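Local coordinates for protein hypoxanthine-guanine-xanthine phosphoribosyltransferase (Tritrichomonas foetus, PDB 1HGX) that salvages purines by joining guanine, hypoxanthine or xanthine to 5-phospho-alpha-D-ribose 1-diphosphate, giving GMP, IMP or XMP and diphosphate, at residues Y35-L46 with L60-C71. Residues are numbered along the deposited sequence; the frame is centred on the assembly and turned at random.
Sequences YEDKNPVMICVL and LDFQLEPDYIIC
Strand 41-45 runs parallel to strand 65-71, their axes 30° apart and 4.6 Å at the closest, with Val41 level with Glu65 and Val45 with Ile69. Six backbone hydrogen bonds lace the pair, from Glu65 N to Pro40 O (2.8 Å) as far as Leu46 N to Ile69 O. Past each end of this ladder a water carries on: one joins Glu36 O, Asn39 N and Gln63 O, the other Leu46 O and Cys71 N. With helix 50-57 packed against Met42, Cys44 and Pro66, this is a beta-alpha-beta crossover of the phosphoribosyltransferase fold; strand 97-102, ending on GMP-binding Glu102, pairs with the other edge of 41-45. On the helix side, Met42, kinked at chi2 (-87°) and chi3, brings its CE tip to tip with Leu60 CD2, a tight 3.5 Å, while its CG touches Leu64 CD1. Cys44 CB lies 3.6 Å from Tyr68 CD2, its SG at the ring edge, and Leu46 CD1 reaches Tyr68 CB. On the reverse face, Ile69, with CG1 anti to the backbone N (chi1 -163°), turns CG2 to meet both Val45 CG2 (3.8 Å) and Ile43 CG2. Asp67 sets CB beside Val41 CG1, its carboxylate taking Tyr68 N and Lys90 N on OD1 and Thr91 OG1 on OD2. Before the strands, Glu36 CA makes a CH-pi contact over the Phe62 ring, 3.9 Å from the centroid.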
ATOM      1  N   TYR A  35      19.884  -5.045  -3.623  1.00 13.76           N
ATOM      2  CA  TYR A  35      19.094  -5.758  -2.615  1.00 16.07           C
ATOM      3  C   TYR A  35      18.721  -7.224  -2.804  1.00 18.02           C
ATOM      4  O   TYR A  35      18.200  -7.855  -1.879  1.00 17.14           O
ATOM      5  CB  TYR A  35      17.807  -4.967  -2.345  1.00 14.37           C
ATOM      6  CG  TYR A  35      18.043  -3.618  -1.712  1.00 11.83           C
ATOM      7  CD1 TYR A  35      18.419  -3.515  -0.375  1.00 12.59           C
ATOM      8  CD2 TYR A  35      17.901  -2.445  -2.451  1.00 12.81           C
ATOM      9  CE1 TYR A  35      18.645  -2.281   0.216  1.00 13.70           C
ATOM     10  CE2 TYR A  35      18.129  -1.200  -1.873  1.00 13.46           C
ATOM     11  CZ  TYR A  35      18.502  -1.126  -0.536  1.00 14.98           C
ATOM     12  OH  TYR A  35      18.736   0.102   0.041  1.00 17.27           O
ATOM     13  N   GLU A  36      19.003  -7.773  -3.972  1.00 16.88           N
ATOM     14  CA  GLU A  36      18.634  -9.144  -4.282  1.00 19.77           C
ATOM     15  C   GLU A  36      18.948 -10.206  -3.213  1.00 19.25           C
ATOM     16  O   GLU A  36      18.083 -11.000  -2.840  1.00 18.23           O
ATOM     17  CB  GLU A  36      19.268  -9.524  -5.614  1.00 22.36           C
ATOM     18  CG  GLU A  36      18.753 -10.795  -6.228  1.00 33.44           C
ATOM     19  CD  GLU A  36      19.248 -10.962  -7.647  1.00 38.08           C
ATOM     20  OE1 GLU A  36      20.404 -10.576  -7.929  1.00 39.84           O
ATOM     21  OE2 GLU A  36      18.470 -11.457  -8.487  1.00 47.73           O
ATOM     22  N   ASP A  37      20.169 -10.208  -2.699  1.00 16.61           N
ATOM     23  CA  ASP A  37      20.541 -11.211  -1.709  1.00 21.52           C
ATOM     24  C   ASP A  37      20.606 -10.647  -0.298  1.00 19.68           C
ATOM     25  O   ASP A  37      21.141 -11.280   0.601  1.00 20.52           O
ATOM     26  CB  ASP A  37      21.888 -11.837  -2.096  1.00 28.39           C
ATOM     27  CG  ASP A  37      23.040 -10.835  -2.067  1.00 39.28           C
ATOM     28  OD1 ASP A  37      22.838  -9.650  -2.422  1.00 45.53           O
ATOM     29  OD2 ASP A  37      24.162 -11.244  -1.693  1.00 47.49           O
ATOM     30  N   LYS A  38      19.984  -9.496  -0.086  1.00 17.13           N
ATOM     31  CA  LYS A  38      20.039  -8.851   1.213  1.00 17.33           C
ATOM     32  C   LYS A  38      18.856  -8.975   2.166  1.00 17.85           C
ATOM     33  O   LYS A  38      18.963  -8.541   3.317  1.00 17.83           O
ATOM     34  CB  LYS A  38      20.403  -7.380   1.026  1.00 15.04           C
ATOM     35  CG  LYS A  38      21.850  -7.175   0.604  1.00 16.42           C
ATOM     36  CD  LYS A  38      22.212  -5.700   0.535  1.00 19.54           C
ATOM     37  CE  LYS A  38      23.692  -5.518   0.242  1.00 18.78           C
ATOM     38  NZ  LYS A  38      24.073  -6.175  -1.039  1.00 19.56           N
ATOM     39  N   ASN A  39      17.754  -9.577   1.717  1.00 16.62           N
ATOM     40  CA  ASN A  39      16.547  -9.716   2.546  1.00 14.96           C
ATOM     41  C   ASN A  39      16.313  -8.410   3.304  1.00 16.56           C
ATOM     42  O   ASN A  39      16.260  -8.382   4.536  1.00 15.98           O
ATOM     43  CB  ASN A  39      16.692 -10.869   3.542  1.00 17.08           C
ATOM     44  CG  ASN A  39      15.416 -11.123   4.316  1.00 18.37           C
ATOM     45  OD1 ASN A  39      15.449 -11.566   5.461  1.00 24.59           O
ATOM     46  ND2 ASN A  39      14.277 -10.824   3.697  1.00 17.23           N
ATOM     47  N   PRO A  40      16.151  -7.301   2.561  1.00 15.59           N
ATOM     48  CA  PRO A  40      15.940  -5.995   3.179  1.00 11.71           C
ATOM     49  C   PRO A  40      14.562  -5.719   3.732  1.00 10.11           C
ATOM     50  O   PRO A  40      13.580  -6.356   3.357  1.00  9.94           O
ATOM     51  CB  PRO A  40      16.224  -5.047   2.014  1.00 14.74           C
ATOM     52  CG  PRO A  40      15.545  -5.772   0.876  1.00 10.32           C
ATOM     53  CD  PRO A  40      16.055  -7.201   1.090  1.00 11.05           C
ATOM     54  N   VAL A  41      14.504  -4.733   4.621  1.00 12.27           N
ATOM     55  CA  VAL A  41      13.250  -4.268   5.182  1.00 11.24           C
ATOM     56  C   VAL A  41      12.950  -3.039   4.305  1.00 10.94           C
ATOM     57  O   VAL A  41      13.722  -2.079   4.272  1.00 10.94           O
ATOM     58  CB  VAL A  41      13.395  -3.836   6.659  1.00 11.46           C
ATOM     59  CG1 VAL A  41      12.065  -3.308   7.184  1.00 11.83           C
ATOM     60  CG2 VAL A  41      13.853  -5.016   7.509  1.00 14.35           C
ATOM     61  N   MET A  42      11.872  -3.107   3.540  1.00 11.68           N
ATOM     62  CA  MET A  42      11.481  -2.014   2.652  1.00 13.11           C
ATOM     63  C   MET A  42      10.394  -1.241   3.366  1.00  9.48           C
ATOM     64  O   MET A  42       9.272  -1.721   3.500  1.00 10.58           O
ATOM     65  CB  MET A  42      10.899  -2.575   1.361  1.00 18.25           C
ATOM     66  CG  MET A  42      11.724  -3.656   0.740  1.00 27.29           C
ATOM     67  SD  MET A  42      12.930  -2.946  -0.314  1.00 35.45           S
ATOM     68  CE  MET A  42      11.952  -2.652  -1.643  1.00 21.25           C
ATOM     69  N   ILE A  43      10.717  -0.033   3.785  1.00  8.84           N
ATOM     70  CA  ILE A  43       9.783   0.798   4.513  1.00 10.40           C
ATOM     71  C   ILE A  43       8.997   1.735   3.626  1.00 10.85           C
ATOM     72  O   ILE A  43       9.567   2.494   2.852  1.00 12.12           O
ATOM     73  CB  ILE A  43      10.519   1.635   5.569  1.00 10.46           C
ATOM     74  CG1 ILE A  43      11.279   0.712   6.524  1.00 10.41           C
ATOM     75  CG2 ILE A  43       9.540   2.543   6.309  1.00 10.66           C
ATOM     76  CD1 ILE A  43      12.149   1.455   7.487  1.00 13.73           C
ATOM     77  N   CYS A  44       7.681   1.677   3.741  1.00 11.35           N
ATOM     78  CA  CYS A  44       6.833   2.564   2.975  1.00 11.08           C
ATOM     79  C   CYS A  44       6.329   3.655   3.927  1.00 12.99           C
ATOM     80  O   CYS A  44       5.786   3.355   5.005  1.00 12.35           O
ATOM     81  CB  CYS A  44       5.642   1.798   2.399  1.00 10.19           C
ATOM     82  SG  CYS A  44       4.388   2.837   1.632  1.00 14.90           S
ATOM     83  N   VAL A  45       6.557   4.913   3.568  1.00 11.44           N
ATOM     84  CA  VAL A  45       6.074   6.022   4.385  1.00 11.84           C
ATOM     85  C   VAL A  45       4.662   6.327   3.865  1.00 11.74           C
ATOM     86  O   VAL A  45       4.483   6.897   2.781  1.00 12.56           O
ATOM     87  CB  VAL A  45       6.996   7.262   4.273  1.00 14.76           C
ATOM     88  CG1 VAL A  45       6.464   8.393   5.163  1.00 12.17           C
ATOM     89  CG2 VAL A  45       8.455   6.890   4.656  1.00  9.06           C
ATOM     90  N   LEU A  46       3.664   5.880   4.621  1.00 10.83           N
ATOM     91  CA  LEU A  46       2.258   6.048   4.252  1.00 13.00           C
ATOM     92  C   LEU A  46       1.823   7.493   4.418  1.00 17.06           C
ATOM     93  O   LEU A  46       2.379   8.199   5.256  1.00 20.69           O
ATOM     94  CB  LEU A  46       1.388   5.150   5.117  1.00  9.77           C
ATOM     95  CG  LEU A  46       1.636   3.654   4.957  1.00 11.40           C
ATOM     96  CD1 LEU A  46       1.045   2.916   6.138  1.00 10.64           C
ATOM     97  CD2 LEU A  46       1.046   3.172   3.648  1.00 10.40           C
ATOM     98  N   LEU A  60       9.854  -6.597  -7.890  1.00 16.25           N
ATOM     99  CA  LEU A  60      10.962  -7.116  -7.105  1.00 17.79           C
ATOM    100  C   LEU A  60      10.810  -8.614  -6.913  1.00 17.41           C
ATOM    101  O   LEU A  60      10.031  -9.076  -6.082  1.00 18.78           O
ATOM    102  CB  LEU A  60      11.038  -6.396  -5.759  1.00 20.14           C
ATOM    103  CG  LEU A  60      11.962  -5.186  -5.603  1.00 23.13           C
ATOM    104  CD1 LEU A  60      12.343  -4.546  -6.916  1.00 18.01           C
ATOM    105  CD2 LEU A  60      11.302  -4.196  -4.682  1.00 19.90           C
ATOM    106  N   ASP A  61      11.633  -9.358  -7.633  1.00 19.21           N
ATOM    107  CA  ASP A  61      11.592 -10.809  -7.620  1.00 22.75           C
ATOM    108  C   ASP A  61      12.536 -11.470  -6.616  1.00 22.71           C
ATOM    109  O   ASP A  61      13.294 -12.365  -6.974  1.00 29.32           O
ATOM    110  CB  ASP A  61      11.884 -11.306  -9.038  1.00 29.43           C
ATOM    111  CG  ASP A  61      11.444 -12.732  -9.264  1.00 39.91           C
ATOM    112  OD1 ASP A  61      10.433 -13.156  -8.660  1.00 44.13           O
ATOM    113  OD2 ASP A  61      12.115 -13.430 -10.057  1.00 47.17           O
ATOM    114  N   PHE A  62      12.503 -11.024  -5.365  1.00 18.89           N
ATOM    115  CA  PHE A  62      13.352 -11.596  -4.322  1.00 14.38           C
ATOM    116  C   PHE A  62      12.713 -11.433  -2.946  1.00 16.58           C
ATOM    117  O   PHE A  62      11.732 -10.702  -2.790  1.00 15.20           O
ATOM    118  CB  PHE A  62      14.769 -11.001  -4.358  1.00 12.31           C
ATOM    119  CG  PHE A  62      14.815  -9.495  -4.310  1.00 16.58           C
ATOM    120  CD1 PHE A  62      14.793  -8.816  -3.096  1.00 15.52           C
ATOM    121  CD2 PHE A  62      14.931  -8.754  -5.485  1.00 17.64           C
ATOM    122  CE1 PHE A  62      14.888  -7.426  -3.052  1.00 14.08           C
ATOM    123  CE2 PHE A  62      15.026  -7.354  -5.451  1.00 15.68           C
ATOM    124  CZ  PHE A  62      15.006  -6.691  -4.232  1.00 14.87           C
ATOM    125  N   GLN A  63      13.231 -12.161  -1.962  1.00 14.59           N
ATOM    126  CA  GLN A  63      12.707 -12.098  -0.604  1.00 13.69           C
ATOM    127  C   GLN A  63      13.008 -10.735   0.016  1.00 12.51           C
ATOM    128  O   GLN A  63      14.145 -10.263  -0.011  1.00 12.81           O
ATOM    129  CB  GLN A  63      13.322 -13.212   0.238  1.00 13.19           C
ATOM    130  CG  GLN A  63      12.785 -13.307   1.644  1.00 17.19           C
ATOM    131  CD  GLN A  63      13.419 -14.442   2.418  1.00 22.01           C
ATOM    132  OE1 GLN A  63      14.622 -14.654   2.352  1.00 28.92           O
ATOM    133  NE2 GLN A  63      12.609 -15.182   3.151  1.00 25.15           N
ATOM    134  N   LEU A  64      11.977 -10.104   0.561  1.00 14.76           N
ATOM    135  CA  LEU A  64      12.102  -8.792   1.197  1.00 12.37           C
ATOM    136  C   LEU A  64      11.010  -8.707   2.252  1.00 12.57           C
ATOM    137  O   LEU A  64      10.011  -9.410   2.166  1.00 15.72           O
ATOM    138  CB  LEU A  64      11.942  -7.680   0.154  1.00  8.46           C
ATOM    139  CG  LEU A  64      10.654  -7.622  -0.673  1.00  8.95           C
ATOM    140  CD1 LEU A  64       9.582  -6.781   0.015  1.00 11.34           C
ATOM    141  CD2 LEU A  64      10.993  -7.045  -2.033  1.00 12.33           C
ATOM    142  N   GLU A  65      11.188  -7.847   3.243  1.00 13.11           N
ATOM    143  CA  GLU A  65      10.220  -7.724   4.320  1.00 10.59           C
ATOM    144  C   GLU A  65       9.604  -6.336   4.336  1.00 10.84           C
ATOM    145  O   GLU A  65      10.288  -5.354   4.595  1.00 13.90           O
ATOM    146  CB  GLU A  65      10.933  -8.000   5.635  1.00 13.83           C
ATOM    147  CG  GLU A  65      10.050  -7.976   6.860  1.00 17.61           C
ATOM    148  CD  GLU A  65      10.688  -8.687   8.035  1.00 22.96           C
ATOM    149  OE1 GLU A  65      11.883  -9.053   7.948  1.00 22.74           O
ATOM    150  OE2 GLU A  65       9.988  -8.891   9.048  1.00 27.37           O
ATOM    151  N   PRO A  66       8.314  -6.226   4.017  1.00 11.64           N
ATOM    152  CA  PRO A  66       7.704  -4.899   4.023  1.00 11.53           C
ATOM    153  C   PRO A  66       7.433  -4.399   5.437  1.00 13.20           C
ATOM    154  O   PRO A  66       7.228  -5.189   6.359  1.00 13.52           O
ATOM    155  CB  PRO A  66       6.370  -5.121   3.287  1.00 12.17           C
ATOM    156  CG  PRO A  66       6.582  -6.366   2.497  1.00 17.29           C
ATOM    157  CD  PRO A  66       7.383  -7.218   3.466  1.00 14.00           C
ATOM    158  N   ASP A  67       7.475  -3.083   5.603  1.00 11.37           N
ATOM    159  CA  ASP A  67       7.159  -2.460   6.874  1.00 11.91           C
ATOM    160  C   ASP A  67       6.633  -1.073   6.537  1.00 11.55           C
ATOM    161  O   ASP A  67       6.861  -0.562   5.440  1.00 10.83           O
ATOM    162  CB  ASP A  67       8.358  -2.402   7.811  1.00 11.64           C
ATOM    163  CG  ASP A  67       7.944  -2.418   9.283  1.00 14.35           C
ATOM    164  OD1 ASP A  67       6.794  -2.047   9.621  1.00  9.65           O
ATOM    165  OD2 ASP A  67       8.780  -2.816  10.115  1.00 15.48           O
ATOM    166  N   TYR A  68       5.904  -0.479   7.469  1.00 13.22           N
ATOM    167  CA  TYR A  68       5.276   0.811   7.229  1.00 13.81           C
ATOM    168  C   TYR A  68       5.449   1.767   8.369  1.00 14.01           C
ATOM    169  O   TYR A  68       5.512   1.360   9.525  1.00 16.92           O
ATOM    170  CB  TYR A  68       3.778   0.596   7.007  1.00 16.68           C
ATOM    171  CG  TYR A  68       3.503  -0.384   5.899  1.00 14.25           C
ATOM    172  CD1 TYR A  68       3.508  -1.755   6.144  1.00 10.31           C
ATOM    173  CD2 TYR A  68       3.337   0.057   4.590  1.00 13.29           C
ATOM    174  CE1 TYR A  68       3.369  -2.662   5.107  1.00 13.02           C
ATOM    175  CE2 TYR A  68       3.195  -0.839   3.545  1.00 13.83           C
ATOM    176  CZ  TYR A  68       3.218  -2.196   3.810  1.00 15.09           C
ATOM    177  OH  TYR A  68       3.137  -3.089   2.769  1.00 15.87           O
ATOM    178  N   ILE A  69       5.472   3.047   8.039  1.00 14.27           N
ATOM    179  CA  ILE A  69       5.609   4.070   9.051  1.00 16.87           C
ATOM    180  C   ILE A  69       4.702   5.258   8.716  1.00 18.81           C
ATOM    181  O   ILE A  69       4.452   5.567   7.546  1.00 15.07           O
ATOM    182  CB  ILE A  69       7.099   4.507   9.203  1.00 17.18           C
ATOM    183  CG1 ILE A  69       7.300   5.259  10.521  1.00 20.52           C
ATOM    184  CG2 ILE A  69       7.539   5.373   8.021  1.00 16.90           C
ATOM    185  CD1 ILE A  69       8.755   5.465  10.891  1.00 25.38           C
ATOM    186  N   ILE A  70       4.112   5.833   9.756  1.00 17.79           N
ATOM    187  CA  ILE A  70       3.251   6.993   9.618  1.00 17.27           C
ATOM    188  C   ILE A  70       3.867   8.040  10.546  1.00 19.54           C
ATOM    189  O   ILE A  70       3.951   7.834  11.763  1.00 17.98           O
ATOM    190  CB  ILE A  70       1.804   6.683  10.059  1.00 16.76           C
ATOM    191  CG1 ILE A  70       1.234   5.539   9.215  1.00 15.48           C
ATOM    192  CG2 ILE A  70       0.933   7.923   9.903  1.00 18.13           C
ATOM    193  CD1 ILE A  70      -0.093   5.027   9.692  1.00 20.24           C
ATOM    194  N   CYS A  71       4.328   9.141   9.971  1.00 19.20           N
ATOM    195  CA  CYS A  71       4.958  10.197  10.744  1.00 23.30           C
ATOM    196  C   CYS A  71       4.759  11.546  10.073  1.00 24.72           C
ATOM    197  O   CYS A  71       4.229  11.614   8.967  1.00 27.68           O
ATOM    198  CB  CYS A  71       6.451   9.903  10.875  1.00 21.65           C
ATOM    199  SG  CYS A  71       7.277   9.735   9.295  1.00 26.61           S
TER
HETATM  200  O   HOH W   1      16.733 -11.025  -0.491  1.00 12.80           O
HETATM  201  O   HOH W   2       3.813   9.299   7.158  1.00 32.03           O